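Local atomic coordinates of vinylacetyl-CoA Delta-isomerase (Nitrosopumilus maritimus SCM1, PDB entry 6VJR), a protein that binds FAD, a [4Fe-4S] cluster and an iron ion and probably acts as a 4-hydroxybutyryl-CoA dehydratase and vinylacetyl-CoA Delta-isomerase. Residues 157-162 with 205-210; 347-350 with 354-357; 375-380 with 430-435. All coordinates share one frame; numbering follows the deposited sequence. Where two conformers were deposited one is given.

Followed from the N terminus, the chain first makes contact 1, which joins the loop after strand 143-146 to the loop after strand 195-198 and closes 42 intervening residues rich in strand. Contact 2 is far more local, a hairpin that returns after three residues. Contact 3 then closes a mostly helical excursion of 49 residues between helices 372-384 and 418-432. The three follow one another in series, none nested in or crossing another. Contacts 2 and 3 both belong to the C-terminal 4-hydroxyphenylacetate 3-hydroxylase-like region, yet they lie on opposite sides of the chain's centre, their nearest atoms about 20 Å apart.

Contact 1. Residues 157-162 with 205-210; sequences GPSEQD and TESDKD
Pro158 and Ser159 meet the carboxylate of Asp208, and this one group serves both segments, one oxygen to each. OD1 faces the 157-162 segment: Asp208 OD1 accepts a hydrogen bond from Ser159 N, 3.0 Å away, nearly along its own C-O axis though with a bent N-H (144°). The same Asp208 OD1 rests on the Pro158 ring, 3.7 Å from Pro158 CB, the two side chains crossing at about a right angle. OD2 turns back to its own segment: Thr205 N reaches Asp208 OD2 at 2.9 Å on the anti side, while the Thr205 hydroxyl comes from above the carboxylate plane. With both oxygens engaged, the buried carboxylate has little freedom to rotate.

The outer side is looser. Partly exposed Ser159 and exposed Ser207 bring their OG atoms to 2.9 Å, but Ser207 has two conformers and the link is tentative. Around the inner side, Phe167 and Trp211 add to the packing on Pro158. The contact thus joins two loops, one leading from strand 143-146 to strand 169-173 and the other from 195-198 to 213-218, while a backbone hydrogen bond links Asp210 to Ile170 of strand 169-173.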
# COMPACT_ATOMS: atom_id res chain seq x y z
N GLY A 157 24.36 22.19 -11.97
CA GLY A 157 25.50 21.87 -11.13
C GLY A 157 26.16 23.13 -10.57
O GLY A 157 25.73 24.26 -10.83
N PRO A 158 27.23 22.96 -9.76
CA PRO A 158 27.86 24.10 -9.12
C PRO A 158 28.33 25.19 -10.06
O PRO A 158 28.07 26.37 -9.82
CB PRO A 158 29.06 23.49 -8.40
CG PRO A 158 28.55 22.09 -8.10
CD PRO A 158 27.78 21.67 -9.32
N SER A 159 29.05 24.81 -11.12
CA SER A 159 29.61 25.81 -12.01
C SER A 159 28.56 26.49 -12.89
O SER A 159 28.91 27.46 -13.57
CB SER A 159 30.72 25.25 -12.85
OG SER A 159 30.22 24.26 -13.75
N GLU A 160 27.31 26.00 -12.86
CA GLU A 160 26.22 26.56 -13.67
C GLU A 160 25.26 27.43 -12.85
O GLU A 160 24.38 28.10 -13.41
CB GLU A 160 25.39 25.46 -14.34
CG GLU A 160 26.17 24.45 -15.18
CD GLU A 160 25.45 23.15 -15.55
OE1 GLU A 160 25.73 22.80 -16.71
OE2 GLU A 160 24.70 22.45 -14.80
N GLN A 161 25.42 27.49 -11.52
CA GLN A 161 24.59 28.36 -10.70
C GLN A 161 24.94 29.83 -11.01
O GLN A 161 26.10 30.20 -11.29
CB GLN A 161 24.80 28.10 -9.21
CG GLN A 161 24.48 26.68 -8.77
CD GLN A 161 23.01 26.35 -8.89
OE1 GLN A 161 22.14 27.22 -8.66
NE2 GLN A 161 22.74 25.09 -9.18
N ASP A 162 23.92 30.67 -10.89
CA ASP A 162 24.05 32.11 -11.06
C ASP A 162 24.95 32.70 -9.97
O ASP A 162 25.63 33.67 -10.21
CB ASP A 162 22.66 32.73 -10.97
CG ASP A 162 22.47 34.12 -11.57
OD1 ASP A 162 22.80 34.28 -12.76
OD2 ASP A 162 21.91 35.00 -10.87
N THR A 205 32.27 17.70 -12.10
CA THR A 205 33.00 17.67 -13.34
C THR A 205 34.26 18.55 -13.23
O THR A 205 34.52 19.27 -12.24
CB THR A 205 32.10 18.11 -14.50
OG1 THR A 205 31.92 19.51 -14.34
CG2 THR A 205 30.78 17.37 -14.52
N GLU A 206 35.07 18.50 -14.27
CA GLU A 206 36.28 19.31 -14.28
C GLU A 206 35.98 20.80 -14.11
O GLU A 206 36.75 21.51 -13.48
CB GLU A 206 37.11 19.04 -15.54
CG GLU A 206 38.44 19.78 -15.52
CD GLU A 206 39.36 19.45 -16.69
OE1 GLU A 206 40.48 20.00 -16.74
OE2 GLU A 206 38.94 18.65 -17.56
N SER A 207 34.84 21.27 -14.66
CA SER A 207 34.44 22.66 -14.50
C SER A 207 34.12 23.01 -13.04
O SER A 207 34.02 24.20 -12.70
CB SER A 207 33.27 22.99 -15.42
OG SER A 207 32.05 22.39 -14.97
N ASP A 208 33.94 21.99 -12.19
CA ASP A 208 33.56 22.17 -10.79
C ASP A 208 34.74 21.98 -9.84
O ASP A 208 34.53 21.76 -8.65
CB ASP A 208 32.43 21.22 -10.42
CG ASP A 208 31.20 21.25 -11.31
OD1 ASP A 208 30.68 22.36 -11.48
OD2 ASP A 208 30.76 20.16 -11.79
N LYS A 209 35.98 22.04 -10.35
CA LYS A 209 37.19 21.77 -9.57
C LYS A 209 37.24 22.60 -8.28
O LYS A 209 37.66 22.10 -7.25
CB LYS A 209 38.39 22.05 -10.48
CG LYS A 209 39.70 21.64 -9.94
CD LYS A 209 40.81 21.65 -10.98
CE LYS A 209 41.49 23.00 -11.08
NZ LYS A 209 42.53 23.12 -12.11
N ASP A 210 36.83 23.88 -8.33
CA ASP A 210 36.89 24.76 -7.16
C ASP A 210 36.02 24.26 -6.00
O ASP A 210 36.22 24.66 -4.86
CB ASP A 210 36.52 26.18 -7.53
CG ASP A 210 37.52 26.91 -8.39
OD1 ASP A 210 38.61 26.34 -8.65
OD2 ASP A 210 37.20 28.05 -8.81

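Contact 2. Residues 347-350 with 354-357; sequences GQKM and VYLN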
# COMPACT_ATOMS: atom_id res chain seq x y z
N GLY A 347 28.93 -6.47 5.02
CA GLY A 347 30.01 -5.51 4.75
C GLY A 347 31.32 -6.15 4.28
O GLY A 347 31.58 -7.33 4.51
N GLN A 348 32.13 -5.37 3.55
CA GLN A 348 33.33 -5.85 2.89
C GLN A 348 34.49 -4.89 3.18
O GLN A 348 34.29 -3.67 3.34
CB GLN A 348 33.13 -5.92 1.36
CG GLN A 348 31.91 -6.71 0.88
CD GLN A 348 31.98 -8.20 1.16
OE1 GLN A 348 33.02 -8.87 1.04
NE2 GLN A 348 30.83 -8.73 1.55
N LYS A 349 35.71 -5.43 3.25
CA LYS A 349 36.92 -4.62 3.43
C LYS A 349 37.29 -3.77 2.21
O LYS A 349 37.39 -4.27 1.09
CB LYS A 349 38.06 -5.54 3.85
CG LYS A 349 39.33 -4.85 4.39
CD LYS A 349 40.51 -5.77 4.64
CE LYS A 349 40.42 -6.72 5.76
NZ LYS A 349 41.79 -7.14 6.10
N MET A 350 37.53 -2.48 2.47
CA MET A 350 38.06 -1.57 1.49
C MET A 350 39.58 -1.57 1.46
O MET A 350 40.23 -2.06 2.38
CB MET A 350 37.54 -0.16 1.75
CG MET A 350 36.03 -0.15 1.84
SD MET A 350 35.18 -0.67 0.32
CE MET A 350 35.53 0.81 -0.61
N VAL A 354 39.18 -0.11 6.24
CA VAL A 354 37.84 0.09 6.77
C VAL A 354 36.86 -0.85 6.06
O VAL A 354 37.03 -1.16 4.89
CB VAL A 354 37.37 1.56 6.66
CG1 VAL A 354 37.20 2.01 5.22
CG2 VAL A 354 36.10 1.84 7.44
N TYR A 355 35.84 -1.31 6.78
CA TYR A 355 34.73 -2.07 6.22
C TYR A 355 33.61 -1.12 5.78
O TYR A 355 33.29 -0.14 6.48
CB TYR A 355 34.20 -3.11 7.21
CG TYR A 355 34.99 -4.41 7.16
CD1 TYR A 355 36.35 -4.43 7.46
CD2 TYR A 355 34.39 -5.59 6.75
CE1 TYR A 355 37.08 -5.60 7.33
CE2 TYR A 355 35.11 -6.76 6.61
CZ TYR A 355 36.46 -6.76 6.91
OH TYR A 355 37.21 -7.89 6.80
N LEU A 356 33.07 -1.40 4.60
CA LEU A 356 31.90 -0.70 4.04
C LEU A 356 30.73 -1.67 3.98
O LEU A 356 30.85 -2.79 3.50
CB LEU A 356 32.30 -0.20 2.65
CG LEU A 356 31.22 0.55 1.87
CD1 LEU A 356 30.93 1.89 2.53
CD2 LEU A 356 31.61 0.76 0.45
N ASN A 357 29.57 -1.24 4.46
CA ASN A 357 28.37 -2.04 4.40
C ASN A 357 27.89 -2.19 2.95
O ASN A 357 28.32 -1.50 2.04
CB ASN A 357 27.28 -1.39 5.25
CG ASN A 357 27.00 0.01 4.77
OD1 ASN A 357 27.84 0.91 4.85
ND2 ASN A 357 25.81 0.21 4.25
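Tyr355 sets its CG beside the backbone N (chi1 -85°) and Lys349 sends its CG anti to N (chi1 -167°), and between them these torsions lay the phenol ring across the root of the lysine. Lys349 CB sits over the ring face, 4.0 Å from the Tyr355 centroid and 27° off its normal, a CH-pi contact; the lysine's backbone N lies over the same face, somewhat off centre. Farther out, the bend at chi3 brings Lys349 CE to 3.6 Å from Tyr355 OH, and the amino end then leads away. With an alanine here in place of the tyrosine, the lysine methylenes would probably lose their aromatic face, and a gap is likely to open beside Leu80.

Met350 and Leu356 meet separately: chi1 and chi2 of the methionine place Met350 SD 3.7 Å from Leu356 CB, and the bend at chi3 sets only the methyl CE. The backbone supplies the frame. Gln348 and Leu356 form a hydrogen-bonded antiparallel pair, Gln348 N to Leu356 O and Leu356 N to Gln348 O both at 2.9 Å, whereas Lys349 and Tyr355 are a non-hydrogen-bonded pair. Met350 N adds a nearly straight bond to Val354 O at 2.8 Å. The result is a short two-stranded beta hairpin after helix 320-345, resting through Leu356 and Asn357 on Tyr288 of helix 278-292, the helix that carries the iron ligand His289.

Contact 3. Residues 375-380 with 430-435; sequences EISRLA and NMTLGR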
# COMPACT_ATOMS: atom_id res chain seq x y z
N GLU A 375 3.48 5.51 8.11
CA GLU A 375 2.40 4.60 8.42
C GLU A 375 2.33 4.29 9.92
O GLU A 375 1.26 4.16 10.55
CB GLU A 375 2.56 3.34 7.59
CG GLU A 375 1.40 2.34 7.80
CD GLU A 375 -0.03 2.76 7.48
OE1 GLU A 375 -0.22 3.87 6.99
OE2 GLU A 375 -0.99 1.99 7.79
N ILE A 376 3.51 4.10 10.55
CA ILE A 376 3.53 3.86 11.98
C ILE A 376 2.89 5.04 12.71
O ILE A 376 2.11 4.87 13.68
CB ILE A 376 4.99 3.55 12.40
CG1 ILE A 376 5.53 2.24 11.77
CG2 ILE A 376 5.11 3.48 13.91
CD1 ILE A 376 7.01 2.03 11.92
N SER A 377 3.19 6.25 12.25
CA SER A 377 2.61 7.44 12.85
C SER A 377 1.10 7.49 12.66
O SER A 377 0.38 7.85 13.59
CB SER A 377 3.26 8.66 12.26
OG SER A 377 4.61 8.71 12.66
N ARG A 378 0.63 7.16 11.46
CA ARG A 378 -0.81 7.15 11.19
C ARG A 378 -1.52 6.20 12.15
O ARG A 378 -2.53 6.54 12.76
CB ARG A 378 -1.08 6.77 9.74
CG ARG A 378 -2.52 6.96 9.31
CD ARG A 378 -2.70 6.60 7.85
NE ARG A 378 -2.71 5.17 7.60
CZ ARG A 378 -3.74 4.37 7.78
NH1 ARG A 378 -4.97 4.85 7.98
NH2 ARG A 378 -3.55 3.08 7.64
N LEU A 379 -0.98 5.00 12.31
CA LEU A 379 -1.58 3.99 13.16
C LEU A 379 -1.58 4.43 14.63
O LEU A 379 -2.53 4.15 15.36
CB LEU A 379 -0.93 2.63 12.98
CG LEU A 379 -1.08 2.02 11.59
CD1 LEU A 379 -0.30 0.75 11.48
CD2 LEU A 379 -2.56 1.78 11.23
N ALA A 380 -0.48 5.02 15.07
CA ALA A 380 -0.43 5.59 16.43
C ALA A 380 -1.54 6.61 16.68
O ALA A 380 -2.17 6.62 17.74
CB ALA A 380 0.96 6.15 16.74
N ASN A 430 4.07 14.78 19.77
CA ASN A 430 5.43 15.22 19.56
C ASN A 430 6.14 14.43 18.46
O ASN A 430 6.92 14.99 17.71
CB ASN A 430 6.19 15.10 20.88
CG ASN A 430 7.69 15.25 20.80
OD1 ASN A 430 8.23 16.35 20.64
ND2 ASN A 430 8.37 14.13 20.87
N MET A 431 5.89 13.13 18.41
CA MET A 431 6.57 12.27 17.45
C MET A 431 5.88 12.22 16.08
O MET A 431 6.52 11.79 15.12
CB MET A 431 6.70 10.86 18.02
CG MET A 431 7.60 10.84 19.23
SD MET A 431 7.94 9.19 19.86
CE MET A 431 9.13 8.67 18.61
N THR A 432 4.60 12.62 15.98
CA THR A 432 3.86 12.51 14.71
C THR A 432 3.55 13.85 14.06
O THR A 432 3.39 13.90 12.84
CB THR A 432 2.60 11.68 14.97
OG1 THR A 432 1.70 12.36 15.84
CG2 THR A 432 2.94 10.29 15.50
N LEU A 433 3.47 14.93 14.84
CA LEU A 433 3.24 16.28 14.36
C LEU A 433 4.30 17.29 14.81
O LEU A 433 4.56 18.27 14.12
CB LEU A 433 1.86 16.78 14.76
CG LEU A 433 0.68 16.01 14.18
CD1 LEU A 433 -0.64 16.46 14.78
CD2 LEU A 433 0.70 16.16 12.71
N GLY A 434 4.86 17.10 15.99
CA GLY A 434 5.66 18.10 16.66
C GLY A 434 7.14 17.97 16.42
O GLY A 434 7.60 17.55 15.35
N ARG A 435 7.91 18.33 17.48
CA ARG A 435 9.31 18.61 17.25
C ARG A 435 10.06 17.36 16.81
O ARG A 435 11.01 17.44 16.02
CB ARG A 435 9.97 19.11 18.55
CG ARG A 435 9.81 20.57 18.90
CD ARG A 435 10.79 21.00 19.96
NE ARG A 435 12.02 21.45 19.31
CZ ARG A 435 13.05 22.01 19.90
NH1 ARG A 435 14.06 22.45 19.16
NH2 ARG A 435 13.03 22.14 21.21
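Ser377 and Thr432 make nearly all of this small, buried contact, and it illustrates how slight side chains let two helices come close. Van der Waals packing is the first kind of interaction: Ser377 CB lies 3.6 Å from Thr432 CG2, and the CA atoms of Ser377 and Thr432 are 5.5 Å apart. The threonine methyl stands beside its own backbone N and is thereby turned to the serine, while OG1 takes the crowded position between N and the carbonyl carbon (chi1 67°).

Hydrogen bonding is the second kind, and no such bond runs directly between the two segments. Thr432 OG1 turns to Ile428 O within its own helix and also meets Gln381 NE2, so that a residue one turn on in helix 372-384 reaches across.

Charge is the third kind, a salt bridge within 375-380. Arg378 grips Glu375 side-on, Arg378 NE to Glu375 OE1 at 2.9 Å and Arg378 NH2 to Glu375 OE2 at 2.8 Å. Separately, Arg378 NH1 hydrogen-bonds to Thr370 O of the second subunit.

Leu303 of helix 295-314 and Tyr440 of helix 437-446 also pack on Ser377, consistent with the helical bundle of the acyl-CoA dehydrogenase-like C-terminal region.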